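Local coordinates for protein LEC-6 (Caenorhabditis elegans, PDB 3VV1) that binds galactose-containing glycans as a galectin, with a preference for fucose-containing saccharides such as galactose-1,4-fucose, at residues Gly82-Asn87 with Asn102-Asn107; Leu50-Thr55 with Tyr110-Val115; Pro31-Asn36 with Gly149-His154; Gly119-Phe124 with Phe133-Pro138. One frame throughout, in Å; residues are numbered along the deposited sequence.

Contact 1. Residues Gly82-Asn87 with Asn102-Asn107. With GAL (beta-D-galactopyranose), chain C.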
loop_
_atom_site.group_PDB
_atom_site.type_symbol
_atom_site.label_atom_id
_atom_site.label_comp_id
_atom_site.label_asym_id
_atom_site.label_seq_id
_atom_site.Cartn_x
_atom_site.Cartn_y
_atom_site.Cartn_z
ATOM N N GLY A 82 -24.837 22.203 9.635
ATOM C CA GLY A 82 -24.955 21.376 10.851
ATOM C C GLY A 82 -25.417 19.946 10.538
ATOM O O GLY A 82 -26.293 19.414 11.215
ATOM N N ALA A 83 -24.787 19.309 9.541
ATOM C CA ALA A 83 -25.208 17.984 9.124
ATOM C C ALA A 83 -24.090 17.255 8.476
ATOM O O ALA A 83 -23.137 17.886 7.985
ATOM C CB ALA A 83 -26.352 18.089 8.121
ATOM N N VAL A 84 -24.207 15.927 8.466
ATOM C CA VAL A 84 -23.487 15.098 7.475
ATOM C C VAL A 84 -24.423 14.695 6.377
ATOM O O VAL A 84 -25.554 14.300 6.664
ATOM C CB VAL A 84 -22.822 13.849 8.144
ATOM C CG1 VAL A 84 -22.447 12.819 7.100
ATOM C CG2 VAL A 84 -21.567 14.294 8.888
ATOM N N VAL A 85 -23.985 14.825 5.107
ATOM C CA VAL A 85 -24.808 14.392 3.968
ATOM C C VAL A 85 -24.055 13.267 3.287
ATOM O O VAL A 85 -22.885 13.463 2.943
ATOM C CB VAL A 85 -25.046 15.530 2.972
ATOM C CG1 VAL A 85 -25.748 14.988 1.713
ATOM C CG2 VAL A 85 -25.924 16.587 3.672
ATOM N N ASN A 86 -24.667 12.099 3.137
ATOM C CA ASN A 86 -24.092 11.048 2.323
ATOM C C ASN A 86 -24.856 10.941 1.012
ATOM O O ASN A 86 -26.079 11.071 0.957
ATOM C CB ASN A 86 -24.263 9.701 3.026
ATOM C CG ASN A 86 -23.335 9.535 4.221
ATOM O OD1 ASN A 86 -22.286 10.156 4.281
ATOM N ND2 ASN A 86 -23.690 8.640 5.141
ATOM N N ASN A 87 -24.115 10.766 -0.066
ATOM C CA ASN A 87 -24.775 10.529 -1.346
ATOM C C ASN A 87 -23.825 9.785 -2.254
ATOM O O ASN A 87 -22.748 9.314 -1.833
ATOM C CB ASN A 87 -25.170 11.890 -2.011
ATOM C CG ASN A 87 -26.358 11.804 -2.948
ATOM O OD1 ASN A 87 -26.757 10.713 -3.326
ATOM N ND2 ASN A 87 -26.897 12.943 -3.351
ATOM N N ASN A 102 -24.285 16.073 12.542
ATOM C CA ASN A 102 -22.838 16.270 12.326
ATOM C C ASN A 102 -22.123 15.856 13.612
ATOM O O ASN A 102 -22.309 16.498 14.670
ATOM C CB ASN A 102 -22.544 17.750 12.012
ATOM C CG ASN A 102 -21.079 17.993 11.684
ATOM O OD1 ASN A 102 -20.244 17.082 11.758
ATOM N ND2 ASN A 102 -20.732 19.248 11.397
ATOM N N PRO A 103 -21.329 14.778 13.547
ATOM C CA PRO A 103 -20.693 14.319 14.772
ATOM C C PRO A 103 -19.390 15.067 15.040
ATOM O O PRO A 103 -18.721 14.802 16.074
ATOM C CB PRO A 103 -20.382 12.864 14.444
ATOM C CG PRO A 103 -20.071 12.864 12.958
ATOM C CD PRO A 103 -21.038 13.909 12.376
ATOM N N PHE A 104 -19.000 15.982 14.143
ATOM C CA PHE A 104 -17.687 16.619 14.289
ATOM C C PHE A 104 -17.777 18.033 14.803
ATOM O O PHE A 104 -18.769 18.715 14.561
ATOM C CB PHE A 104 -16.964 16.677 12.941
ATOM C CG PHE A 104 -16.938 15.372 12.216
ATOM C CD1 PHE A 104 -16.065 14.334 12.647
ATOM C CD2 PHE A 104 -17.721 15.161 11.078
ATOM C CE1 PHE A 104 -16.004 13.120 11.941
ATOM C CE2 PHE A 104 -17.667 13.944 10.385
ATOM C CZ PHE A 104 -16.813 12.915 10.819
ATOM N N GLN A 105 -16.712 18.468 15.450
ATOM C CA GLN A 105 -16.521 19.887 15.776
ATOM C C GLN A 105 -15.222 20.290 15.115
ATOM O O GLN A 105 -14.244 19.490 15.088
ATOM C CB GLN A 105 -16.387 20.056 17.285
ATOM C CG GLN A 105 -17.715 19.724 17.957
ATOM C CD GLN A 105 -17.635 19.803 19.465
ATOM O OE1 GLN A 105 -17.347 18.808 20.117
ATOM N NE2 GLN A 105 -17.869 20.988 20.025
ATOM N N GLN A 106 -15.182 21.528 14.599
ATOM C CA GLN A 106 -13.926 22.040 14.045
ATOM C C GLN A 106 -12.862 22.092 15.132
ATOM O O GLN A 106 -13.169 22.357 16.321
ATOM C CB GLN A 106 -14.130 23.377 13.271
ATOM C CG GLN A 106 -14.850 23.120 11.901
ATOM C CD GLN A 106 -15.581 24.328 11.371
ATOM O OE1 GLN A 106 -16.380 24.926 12.087
ATOM N NE2 GLN A 106 -15.327 24.686 10.117
ATOM N N ASN A 107 -11.619 21.801 14.725
ATOM C CA ASN A 107 -10.450 21.923 15.613
ATOM C C ASN A 107 -10.430 20.847 16.745
ATOM O O ASN A 107 -9.754 21.035 17.742
ATOM C CB ASN A 107 -10.293 23.383 16.112
ATOM C CG ASN A 107 -10.216 24.377 14.928
ATOM O OD1 ASN A 107 -9.314 24.240 14.107
ATOM N ND2 ASN A 107 -11.192 25.317 14.800
HETATM C C1 GAL C . -24.688 19.316 -3.215
HETATM C C2 GAL C . -23.213 19.794 -3.051
HETATM C C3 GAL C . -22.280 18.749 -3.538
HETATM C C4 GAL C . -22.602 17.415 -2.847
HETATM C C5 GAL C . -24.091 17.098 -3.053
HETATM C C6 GAL C . -24.477 15.754 -2.393
HETATM O O2 GAL C . -23.046 20.972 -3.808
HETATM O O3 GAL C . -20.918 19.112 -3.179
HETATM O O4 GAL C . -22.290 17.505 -1.437
HETATM O O5 GAL C . -24.876 18.093 -2.498
HETATM O O6 GAL C . -25.879 15.514 -2.615
HETATM O O HOH W 1 -25.845 18.068 13.871
#
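Gly82 meets Asn102 partly through water: one molecule donates to Gly82 O (3.0 Å) and accepts from Asn102 N, so the turn before strand 83-90 is tied to the loop after strand 98-100 without a direct bond. Gly82 has a positive phi of 64°, which favours glycine, and together with Ala83 it faces Arg78 in a G1 beta bulge. The backbone of Ala83 lies against Asn102, whose CB comes to 3.7 Å from Ala83 N. Asn102 itself is folded into an Asx turn: with CG anti to its backbone N (chi1 -176°), OD1 accepts from Phe104 N at 2.9 Å, the donor standing well above the carbonyl plane. Val84 CG2 sits anti to the carbonyl carbon and reaches Pro103 CD at 3.5 Å, the two side chains crossing at about a right angle, and the same methyl approaches Phe104 CE2 at 4.2 Å. One face of the Phe104 ring is covered within its own loop by Pro103 CG, 3.6 Å above the plane and over the ring centre. Farther along the strand, Asn87 belongs to the glycan pocket: ND2 donates a nearly straight bond (173°) to O6 of galactose at 2.9 Å. His74, Arg78 and Glu97 also bond this sugar. The chemistry therefore divides along the strand: a water link and a valine methyl hold the loop at one end, while at the other the Asn87 amide is shared, ND2 between the galactose and Gln95 O, OD1 with Arg136, bonds that probably hold its orientation for the sugar.

Contact 2. Residues Leu50-Thr55 with Tyr110-Val115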
loop_
_atom_site.group_PDB
_atom_site.type_symbol
_atom_site.label_atom_id
_atom_site.label_comp_id
_atom_site.label_asym_id
_atom_site.label_seq_id
_atom_site.Cartn_x
_atom_site.Cartn_y
_atom_site.Cartn_z
ATOM N N LEU A 50 -9.212 6.908 9.107
ATOM C CA LEU A 50 -8.616 8.235 8.955
ATOM C C LEU A 50 -8.517 8.872 10.302
ATOM O O LEU A 50 -9.473 8.756 11.094
ATOM C CB LEU A 50 -9.560 9.072 8.095
ATOM C CG LEU A 50 -9.763 8.555 6.679
ATOM C CD1 LEU A 50 -10.871 9.394 6.047
ATOM C CD2 LEU A 50 -8.487 8.675 5.862
ATOM N N VAL A 51 -7.399 9.540 10.590
ATOM C CA VAL A 51 -7.404 10.393 11.812
ATOM C C VAL A 51 -7.386 11.791 11.230
ATOM O O VAL A 51 -6.485 12.114 10.417
ATOM C CB VAL A 51 -6.164 10.134 12.676
ATOM C CG1 VAL A 51 -6.127 11.161 13.849
ATOM C CG2 VAL A 51 -6.244 8.701 13.236
ATOM N N LEU A 52 -8.386 12.568 11.595
ATOM C CA LEU A 52 -8.664 13.852 10.921
ATOM C C LEU A 52 -8.901 14.971 11.906
ATOM O O LEU A 52 -9.296 14.756 13.045
ATOM C CB LEU A 52 -9.970 13.735 10.078
ATOM C CG LEU A 52 -10.247 12.659 9.101
ATOM C CD1 LEU A 52 -11.677 12.726 8.640
ATOM C CD2 LEU A 52 -9.252 12.907 7.939
ATOM N N LEU A 53 -8.610 16.191 11.466
ATOM C CA LEU A 53 -8.898 17.397 12.245
ATOM C C LEU A 53 -9.654 18.355 11.303
ATOM O O LEU A 53 -9.040 18.918 10.403
ATOM C CB LEU A 53 -7.554 18.041 12.700
ATOM C CG LEU A 53 -7.582 19.428 13.336
ATOM C CD1 LEU A 53 -8.007 19.346 14.761
ATOM C CD2 LEU A 53 -6.166 20.049 13.371
ATOM N N PRO A 54 -10.980 18.520 11.475
ATOM C CA PRO A 54 -11.689 19.469 10.633
ATOM C C PRO A 54 -11.134 20.853 10.944
ATOM O O PRO A 54 -10.813 21.143 12.110
ATOM C CB PRO A 54 -13.156 19.344 11.115
ATOM C CG PRO A 54 -13.235 18.000 11.773
ATOM C CD PRO A 54 -11.895 17.886 12.463
ATOM N N THR A 55 -11.001 21.709 9.924
ATOM C CA THR A 55 -10.394 23.056 10.120
ATOM C C THR A 55 -11.438 24.128 9.817
ATOM O O THR A 55 -12.527 23.819 9.314
ATOM C CB THR A 55 -9.177 23.298 9.197
ATOM O OG1 THR A 55 -9.656 23.385 7.846
ATOM C CG2 THR A 55 -8.103 22.195 9.354
ATOM N N TYR A 110 -10.562 13.425 15.288
ATOM C CA TYR A 110 -11.490 12.280 15.191
ATOM C C TYR A 110 -10.832 11.148 14.446
ATOM O O TYR A 110 -10.111 11.353 13.445
ATOM C CB TYR A 110 -12.767 12.681 14.377
ATOM C CG TYR A 110 -13.516 13.762 15.116
ATOM C CD1 TYR A 110 -14.445 13.438 16.070
ATOM C CD2 TYR A 110 -13.255 15.133 14.879
ATOM C CE1 TYR A 110 -15.088 14.397 16.816
ATOM C CE2 TYR A 110 -13.896 16.103 15.603
ATOM C CZ TYR A 110 -14.803 15.742 16.601
ATOM O OH TYR A 110 -15.445 16.706 17.333
ATOM N N THR A 111 -11.154 9.934 14.875
ATOM C CA THR A 111 -10.857 8.755 14.130
ATOM C C THR A 111 -12.120 8.330 13.399
ATOM O O THR A 111 -13.142 8.018 14.019
ATOM C CB THR A 111 -10.329 7.647 15.037
ATOM O OG1 THR A 111 -9.060 8.024 15.584
ATOM C CG2 THR A 111 -10.170 6.314 14.229
ATOM N N LEU A 112 -12.052 8.382 12.081
ATOM C CA LEU A 112 -13.249 8.097 11.205
ATOM C C LEU A 112 -12.958 6.875 10.402
ATOM O O LEU A 112 -11.915 6.779 9.738
ATOM C CB LEU A 112 -13.483 9.310 10.279
ATOM C CG LEU A 112 -14.536 9.143 9.171
ATOM C CD1 LEU A 112 -15.887 8.996 9.855
ATOM C CD2 LEU A 112 -14.514 10.393 8.222
ATOM N N GLU A 113 -13.836 5.894 10.535
ATOM C CA GLU A 113 -13.605 4.627 9.805
ATOM C C GLU A 113 -14.790 4.287 8.939
ATOM O O GLU A 113 -15.934 4.472 9.339
ATOM C CB GLU A 113 -13.349 3.508 10.797
ATOM C CG GLU A 113 -12.163 3.797 11.665
ATOM C CD GLU A 113 -12.040 2.740 12.736
ATOM O OE1 GLU A 113 -11.429 1.647 12.444
ATOM O OE2 GLU A 113 -12.616 2.951 13.872
ATOM N N PHE A 114 -14.503 3.736 7.764
ATOM C CA PHE A 114 -15.518 3.207 6.864
ATOM C C PHE A 114 -15.197 1.699 6.718
ATOM O O PHE A 114 -14.038 1.310 6.528
ATOM C CB PHE A 114 -15.352 3.844 5.478
ATOM C CG PHE A 114 -15.543 5.365 5.470
ATOM C CD1 PHE A 114 -14.494 6.218 5.831
ATOM C CD2 PHE A 114 -16.812 5.925 5.207
ATOM C CE1 PHE A 114 -14.693 7.638 5.888
ATOM C CE2 PHE A 114 -17.002 7.329 5.197
ATOM C CZ PHE A 114 -15.930 8.175 5.541
ATOM N N VAL A 115 -16.242 0.885 6.729
ATOM C CA VAL A 115 -16.060 -0.587 6.614
ATOM C C VAL A 115 -17.074 -1.053 5.591
ATOM O O VAL A 115 -18.283 -0.799 5.750
ATOM C CB VAL A 115 -16.306 -1.345 7.927
ATOM C CG1 VAL A 115 -15.937 -2.854 7.729
ATOM C CG2 VAL A 115 -15.466 -0.715 9.032
#
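Leu50 and Leu112, like Leu52 and Tyr110, form antiparallel hydrogen-bonded pairs, each closed by two backbone bonds. Leu50 N donates to Leu112 O and Leu112 N to Leu50 O, both at 2.8 Å; Leu52 N gives to Tyr110 O at 2.8 Å, and Tyr110 N returns a bond to Leu52 O. Val51 and Thr111 lie between them as the non-hydrogen-bonded pair, their CA atoms 4.5 Å apart. There Thr111 CA makes a CH...O contact with Leu50 O, and Val51 CA a similar one with Tyr110 O at 3.3 Å. The two antiparallel segments, whose directions differ by 133°, are neighbours at the centre of the six-stranded sheet of the galectin beta-sandwich, flanked by strands 151-159 and 120-125. Side chains consequently part to two faces. On that of Val51 and Thr111, Val51 CG2 touches Thr111 OG1 at 3.7 Å. The opposite face, carrying Leu50, Leu52, Tyr110 and Leu112, is buried. In Leu112, chi1 (172°) sets CG anti to the backbone N; from there the CD2 methyl meets Leu52 CD1 at 3.7 Å, the side chains crossing obliquely. Two aromatic edges take part: Leu50 CD1 lies near the plane of the Phe114 ring, beside CE1, and Pro54 CD meets the edge of Tyr110 at CD2, 3.9 Å away. Tyr110 OH is also hydrogen-bonded to Gln105 N, and its ring packs edge-to-face with Phe104.

Contact 3. Residues Pro31-Asn36 with Gly149-His154; sequences PQTPVN and GGVHVH
At one margin of the galectin beta-sandwich, the linker between strands 27-29 and 35-38 lies over the turn at Gly149-Gly150 and the start of strand 151-159, and a buried side of Val153 is closed by Pro31, Thr33 and Val35. Pro31 crosses Val153 at about a right angle, its CG 3.7 Å from Val153 CG1. The neighbouring ring atom Pro31 CD lies 3.4 Å from Val153 O, a carbonyl that this contact buries without a polar partner in the model. Thr33 turns its two branches to different backbone groups. Its OG1, anti to the carbonyl carbon (chi1 -66°), lies 3.1 Å from Val151 O, a possible hydrogen bond whose proton has another acceptor within reach. Its methyl CG2, anti to the backbone N, rests 3.6 Å from Gly149 O. A water joins the two segments more widely: it donates to Pro31 O, accepts from Val153 N, and bonds Thr33 OG1 at 2.8 Å. Val35 adds a looser apolar touch, CG2 to Val153 CG2. On the second segment, Gly150 is the centre of an inverse gamma turn, closed by Val151 N bonding to Gly149 O; at Gly149 the backbone angles would press a beta carbon into the carbonyl oxygen before it, a conformation suited to glycine. Val35 pairs by backbone bonds with Ile147 of strand 144-149, whereas His152 pairs with Leu53 of strand 46-54, so the contact spans both sheets; Pro31 also packs on Ile22 of the second subunit.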
loop_
_atom_site.group_PDB
_atom_site.type_symbol
_atom_site.label_atom_id
_atom_site.label_comp_id
_atom_site.label_asym_id
_atom_site.label_seq_id
_atom_site.Cartn_x
_atom_site.Cartn_y
_atom_site.Cartn_z
ATOM N N PRO A 31 -0.614 13.186 4.769
ATOM C CA PRO A 31 -0.735 13.454 3.272
ATOM C C PRO A 31 -1.361 14.873 3.103
ATOM O O PRO A 31 -2.232 15.268 3.916
ATOM C CB PRO A 31 -1.718 12.352 2.846
ATOM C CG PRO A 31 -2.583 12.072 4.135
ATOM C CD PRO A 31 -1.640 12.235 5.309
ATOM N N GLN A 32 -0.981 15.651 2.102
ATOM C CA GLN A 32 -1.583 17.013 1.838
ATOM C C GLN A 32 -3.036 17.001 1.304
ATOM O O GLN A 32 -3.295 16.219 0.404
ATOM C CB GLN A 32 -0.762 17.696 0.771
ATOM C CG GLN A 32 0.705 17.977 1.173
ATOM C CD GLN A 32 1.718 17.770 0.033
ATOM O OE1 GLN A 32 1.848 16.668 -0.514
ATOM N NE2 GLN A 32 2.449 18.828 -0.308
ATOM N N THR A 33 -3.931 17.908 1.772
ATOM C CA THR A 33 -5.324 17.977 1.234
ATOM C C THR A 33 -5.228 18.948 0.029
ATOM O O THR A 33 -4.491 19.940 0.120
ATOM C CB THR A 33 -6.372 18.454 2.308
ATOM O OG1 THR A 33 -6.500 17.471 3.361
ATOM C CG2 THR A 33 -7.803 18.652 1.759
ATOM N N PRO A 34 -5.873 18.632 -1.119
ATOM C CA PRO A 34 -6.646 17.421 -1.422
ATOM C C PRO A 34 -5.731 16.190 -1.621
ATOM O O PRO A 34 -4.677 16.258 -2.275
ATOM C CB PRO A 34 -7.392 17.815 -2.719
ATOM C CG PRO A 34 -6.407 18.726 -3.425
ATOM C CD PRO A 34 -5.803 19.546 -2.286
ATOM N N VAL A 35 -6.132 15.136 -0.949
ATOM C CA VAL A 35 -5.476 13.796 -0.884
ATOM C C VAL A 35 -6.262 12.955 -1.908
ATOM O O VAL A 35 -7.479 12.978 -1.985
ATOM C CB VAL A 35 -5.692 13.310 0.567
ATOM C CG1 VAL A 35 -5.294 11.862 0.799
ATOM C CG2 VAL A 35 -5.019 14.235 1.584
ATOM N N ASN A 36 -5.556 12.190 -2.704
ATOM C CA ASN A 36 -6.188 11.391 -3.743
ATOM C C ASN A 36 -5.373 10.084 -3.812
ATOM O O ASN A 36 -4.206 10.113 -4.306
ATOM C CB ASN A 36 -6.036 12.196 -5.006
ATOM C CG ASN A 36 -7.166 11.999 -5.984
ATOM O OD1 ASN A 36 -8.312 12.266 -5.674
ATOM N ND2 ASN A 36 -6.825 11.611 -7.213
ATOM N N GLY A 149 -11.346 19.591 1.150
ATOM C CA GLY A 149 -12.110 20.624 1.890
ATOM C C GLY A 149 -11.428 21.010 3.187
ATOM O O GLY A 149 -10.185 20.897 3.319
ATOM N N GLY A 150 -12.224 21.475 4.146
ATOM C CA GLY A 150 -11.636 22.034 5.390
ATOM C C GLY A 150 -11.313 20.958 6.388
ATOM O O GLY A 150 -12.028 20.744 7.394
ATOM N N VAL A 151 -10.244 20.244 6.098
ATOM C CA VAL A 151 -9.864 19.092 6.940
ATOM C C VAL A 151 -8.377 18.855 6.806
ATOM O O VAL A 151 -7.828 18.979 5.720
ATOM C CB VAL A 151 -10.680 17.843 6.619
ATOM C CG1 VAL A 151 -10.375 17.319 5.196
ATOM C CG2 VAL A 151 -10.454 16.790 7.746
ATOM N N HIS A 152 -7.742 18.531 7.944
ATOM C CA HIS A 152 -6.363 18.097 7.945
ATOM C C HIS A 152 -6.364 16.604 8.164
ATOM O O HIS A 152 -7.009 16.114 9.105
ATOM C CB HIS A 152 -5.684 18.794 9.118
ATOM C CG HIS A 152 -4.354 18.165 9.444
ATOM N ND1 HIS A 152 -3.304 18.245 8.588
ATOM C CD2 HIS A 152 -3.985 17.266 10.447
ATOM C CE1 HIS A 152 -2.288 17.484 9.081
ATOM N NE2 HIS A 152 -2.701 16.942 10.236
ATOM N N VAL A 153 -5.634 15.873 7.314
ATOM C CA VAL A 153 -5.554 14.411 7.494
ATOM C C VAL A 153 -4.226 14.111 8.207
ATOM O O VAL A 153 -3.126 14.257 7.635
ATOM C CB VAL A 153 -5.628 13.671 6.117
ATOM C CG1 VAL A 153 -5.526 12.174 6.341
ATOM C CG2 VAL A 153 -6.973 13.981 5.439
ATOM N N HIS A 154 -4.327 13.613 9.443
ATOM C CA HIS A 154 -3.136 13.165 10.143
ATOM C C HIS A 154 -2.688 11.789 9.622
ATOM O O HIS A 154 -1.470 11.562 9.454
ATOM C CB HIS A 154 -3.421 13.056 11.653
ATOM C CG HIS A 154 -2.343 12.313 12.368
ATOM N ND1 HIS A 154 -1.090 12.816 12.560
ATOM C CD2 HIS A 154 -2.331 11.035 12.893
ATOM C CE1 HIS A 154 -0.315 11.883 13.188
ATOM N NE2 HIS A 154 -1.060 10.796 13.380
HETATM O O HOH W 2 -4.368 17.102 5.062
#

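Contact 4. Residues Gly119-Phe124 with Phe133-Pro138; sequences GIISIF and FVERTP
Ile121 and Phe133 form an antiparallel hydrogen-bonded pair with two backbone bonds: Ile121 N donates to Phe133 O at 2.8 Å and nearly straight (173°), and Phe133 N donates back to Ile121 O at 2.8 Å. A third bond, Glu135 N to Gly119 O at 2.9 Å, carries the pairing past the last residue of the strand. Two waters reinforce this end, one donating to Gly119 O and Glu135 O, the other accepting from Gly119 N and donating to Glu135 OE1, which also bonds Ser139 OG. The strands are the two arms of the beta hairpin 120-125/128-134, at the outer margin of the six-stranded sheet of the galectin fold, and Gly119, with a positive phi (83°) that glycine adopts readily, lies just before the first arm. Glu135 has CG between its backbone N and carbonyl carbon (chi1 72°), which brings CG to 3.4 Å from Gly119 O; the extended chain beyond sets CD 3.5 Å from Gly119 CA. The Glu135 and Ile121 side chains cross at about a right angle, OE1 4.0 Å from Ile121 CG1. On the buried face, the ring of Phe133 packs against Leu73, Asn86 and Ser88 of the other sheet. Phe133 CE1 lies over the centre of one face of the Arg136 guanidinium, 3.8 Å above its plane. On the sheet's opposite face, Ile120 CG1 and Val134 CG2 meet only distantly, at 4.5 Å.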
loop_
_atom_site.group_PDB
_atom_site.type_symbol
_atom_site.label_atom_id
_atom_site.label_comp_id
_atom_site.label_asym_id
_atom_site.label_seq_id
_atom_site.Cartn_x
_atom_site.Cartn_y
_atom_site.Cartn_z
ATOM N N GLY A 119 -22.544 -4.828 0.629
ATOM C CA GLY A 119 -23.265 -3.701 0.065
ATOM C C GLY A 119 -23.603 -2.612 1.085
ATOM O O GLY A 119 -24.333 -1.658 0.755
ATOM N N ILE A 120 -23.118 -2.751 2.318
ATOM C CA ILE A 120 -23.325 -1.717 3.337
ATOM C C ILE A 120 -21.984 -1.150 3.712
ATOM O O ILE A 120 -21.051 -1.928 4.052
ATOM C CB ILE A 120 -24.010 -2.286 4.585
ATOM C CG1 ILE A 120 -25.378 -2.871 4.198
ATOM C CG2 ILE A 120 -24.186 -1.184 5.659
ATOM C CD1 ILE A 120 -26.035 -3.524 5.388
ATOM N N ILE A 121 -21.885 0.195 3.705
ATOM C CA ILE A 121 -20.661 0.820 4.209
ATOM C C ILE A 121 -21.045 1.385 5.582
ATOM O O ILE A 121 -21.849 2.314 5.675
ATOM C CB ILE A 121 -20.145 1.902 3.229
ATOM C CG1 ILE A 121 -19.823 1.222 1.862
ATOM C CG2 ILE A 121 -18.910 2.610 3.877
ATOM C CD1 ILE A 121 -19.529 2.210 0.750
ATOM N N SER A 122 -20.431 0.830 6.628
ATOM C CA SER A 122 -20.710 1.200 8.033
ATOM C C SER A 122 -19.655 2.280 8.365
ATOM O O SER A 122 -18.474 2.180 7.990
ATOM C CB SER A 122 -20.518 -0.010 8.977
ATOM O OG SER A 122 -21.569 -0.918 8.682
ATOM N N ILE A 123 -20.064 3.301 9.104
ATOM C CA ILE A 123 -19.216 4.474 9.379
ATOM C C ILE A 123 -19.144 4.648 10.889
ATOM O O ILE A 123 -20.193 4.653 11.537
ATOM C CB ILE A 123 -19.802 5.737 8.717
ATOM C CG1 ILE A 123 -20.041 5.503 7.201
ATOM C CG2 ILE A 123 -18.840 6.925 8.929
ATOM C CD1 ILE A 123 -20.917 6.612 6.632
ATOM N N PHE A 124 -17.905 4.764 11.428
ATOM C CA PHE A 124 -17.669 4.920 12.861
ATOM C C PHE A 124 -16.895 6.168 13.140
ATOM O O PHE A 124 -16.016 6.525 12.384
ATOM C CB PHE A 124 -16.856 3.695 13.362
ATOM C CG PHE A 124 -17.553 2.378 13.094
ATOM C CD1 PHE A 124 -17.527 1.834 11.793
ATOM C CD2 PHE A 124 -18.305 1.751 14.090
ATOM C CE1 PHE A 124 -18.201 0.633 11.527
ATOM C CE2 PHE A 124 -19.013 0.527 13.825
ATOM C CZ PHE A 124 -18.922 0.004 12.531
ATOM N N PHE A 133 -24.441 3.312 5.251
ATOM C CA PHE A 133 -24.819 3.776 3.923
ATOM C C PHE A 133 -25.007 2.515 3.090
ATOM O O PHE A 133 -24.088 1.723 2.943
ATOM C CB PHE A 133 -23.692 4.638 3.321
ATOM C CG PHE A 133 -24.012 5.153 1.952
ATOM C CD1 PHE A 133 -24.947 6.145 1.798
ATOM C CD2 PHE A 133 -23.394 4.599 0.824
ATOM C CE1 PHE A 133 -25.240 6.637 0.517
ATOM C CE2 PHE A 133 -23.672 5.084 -0.445
ATOM C CZ PHE A 133 -24.616 6.098 -0.603
ATOM N N VAL A 134 -26.175 2.337 2.509
ATOM C CA VAL A 134 -26.419 1.172 1.648
ATOM C C VAL A 134 -25.985 1.565 0.239
ATOM O O VAL A 134 -26.618 2.474 -0.380
ATOM C CB VAL A 134 -27.916 0.794 1.701
ATOM C CG1 VAL A 134 -28.221 -0.289 0.662
ATOM C CG2 VAL A 134 -28.333 0.344 3.112
ATOM N N GLU A 135 -24.919 0.961 -0.266
ATOM C CA GLU A 135 -24.359 1.428 -1.545
ATOM C C GLU A 135 -25.355 1.175 -2.714
ATOM O O GLU A 135 -26.221 0.260 -2.683
ATOM C CB GLU A 135 -22.971 0.794 -1.838
ATOM C CG GLU A 135 -23.070 -0.691 -2.215
ATOM C CD GLU A 135 -21.730 -1.396 -2.140
ATOM O OE1 GLU A 135 -20.924 -1.070 -1.253
ATOM O OE2 GLU A 135 -21.504 -2.325 -2.956
ATOM N N ARG A 136 -25.259 2.045 -3.704
ATOM C CA ARG A 136 -26.150 2.015 -4.855
ATOM C C ARG A 136 -25.454 1.550 -6.132
ATOM O O ARG A 136 -26.111 1.316 -7.142
ATOM C CB ARG A 136 -26.720 3.446 -5.015
ATOM C CG ARG A 136 -27.656 3.886 -3.911
ATOM C CD ARG A 136 -27.107 5.076 -3.206
ATOM N NE ARG A 136 -27.990 5.535 -2.159
ATOM C CZ ARG A 136 -28.151 6.842 -1.885
ATOM N NH1 ARG A 136 -27.489 7.711 -2.643
ATOM N NH2 ARG A 136 -28.958 7.254 -0.884
ATOM N N THR A 137 -24.121 1.401 -6.055
ATOM C CA THR A 137 -23.214 0.956 -7.147
ATOM C C THR A 137 -22.154 0.091 -6.429
ATOM O O THR A 137 -21.835 0.400 -5.288
ATOM C CB THR A 137 -22.571 2.203 -7.808
ATOM O OG1 THR A 137 -23.642 2.966 -8.414
ATOM C CG2 THR A 137 -21.679 1.767 -8.899
ATOM N N PRO A 138 -21.618 -0.985 -7.084
ATOM C CA PRO A 138 -20.745 -1.874 -6.333
ATOM C C PRO A 138 -19.452 -1.212 -5.860
ATOM O O PRO A 138 -18.676 -0.606 -6.663
ATOM C CB PRO A 138 -20.420 -3.002 -7.336
ATOM C CG PRO A 138 -21.666 -3.060 -8.172
ATOM C CD PRO A 138 -22.027 -1.591 -8.362
HETATM O O HOH W 3 -26.339 -2.282 -1.433
HETATM O O HOH W 4 -19.964 -3.413 0.318
#

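Overall arrangement
The four contacts span both sheets of the galectin beta-sandwich. Contacts 2, 3 and 4 share the six-stranded sheet: strands 151-159, 46-54, 110-117 and 120-125 are successive neighbours, so contact 2 touches contacts 3 and 4 by backbone bonds, while the centres of contacts 3 and 4 lie about 22 Å apart on opposite sides of the chain's centre. Contact 1 belongs to the glycan-bearing sheet and the loop leading into strand 110-117; its centre is about 11 Å from that of contact 2. Along the chain, contact 3 encloses the rest, contact 2 encloses contact 1, and contact 4 follows. Contacts 1 and 4 touch where the sheets pack, so the hairpin 120-125/128-134 backs the sugar pocket.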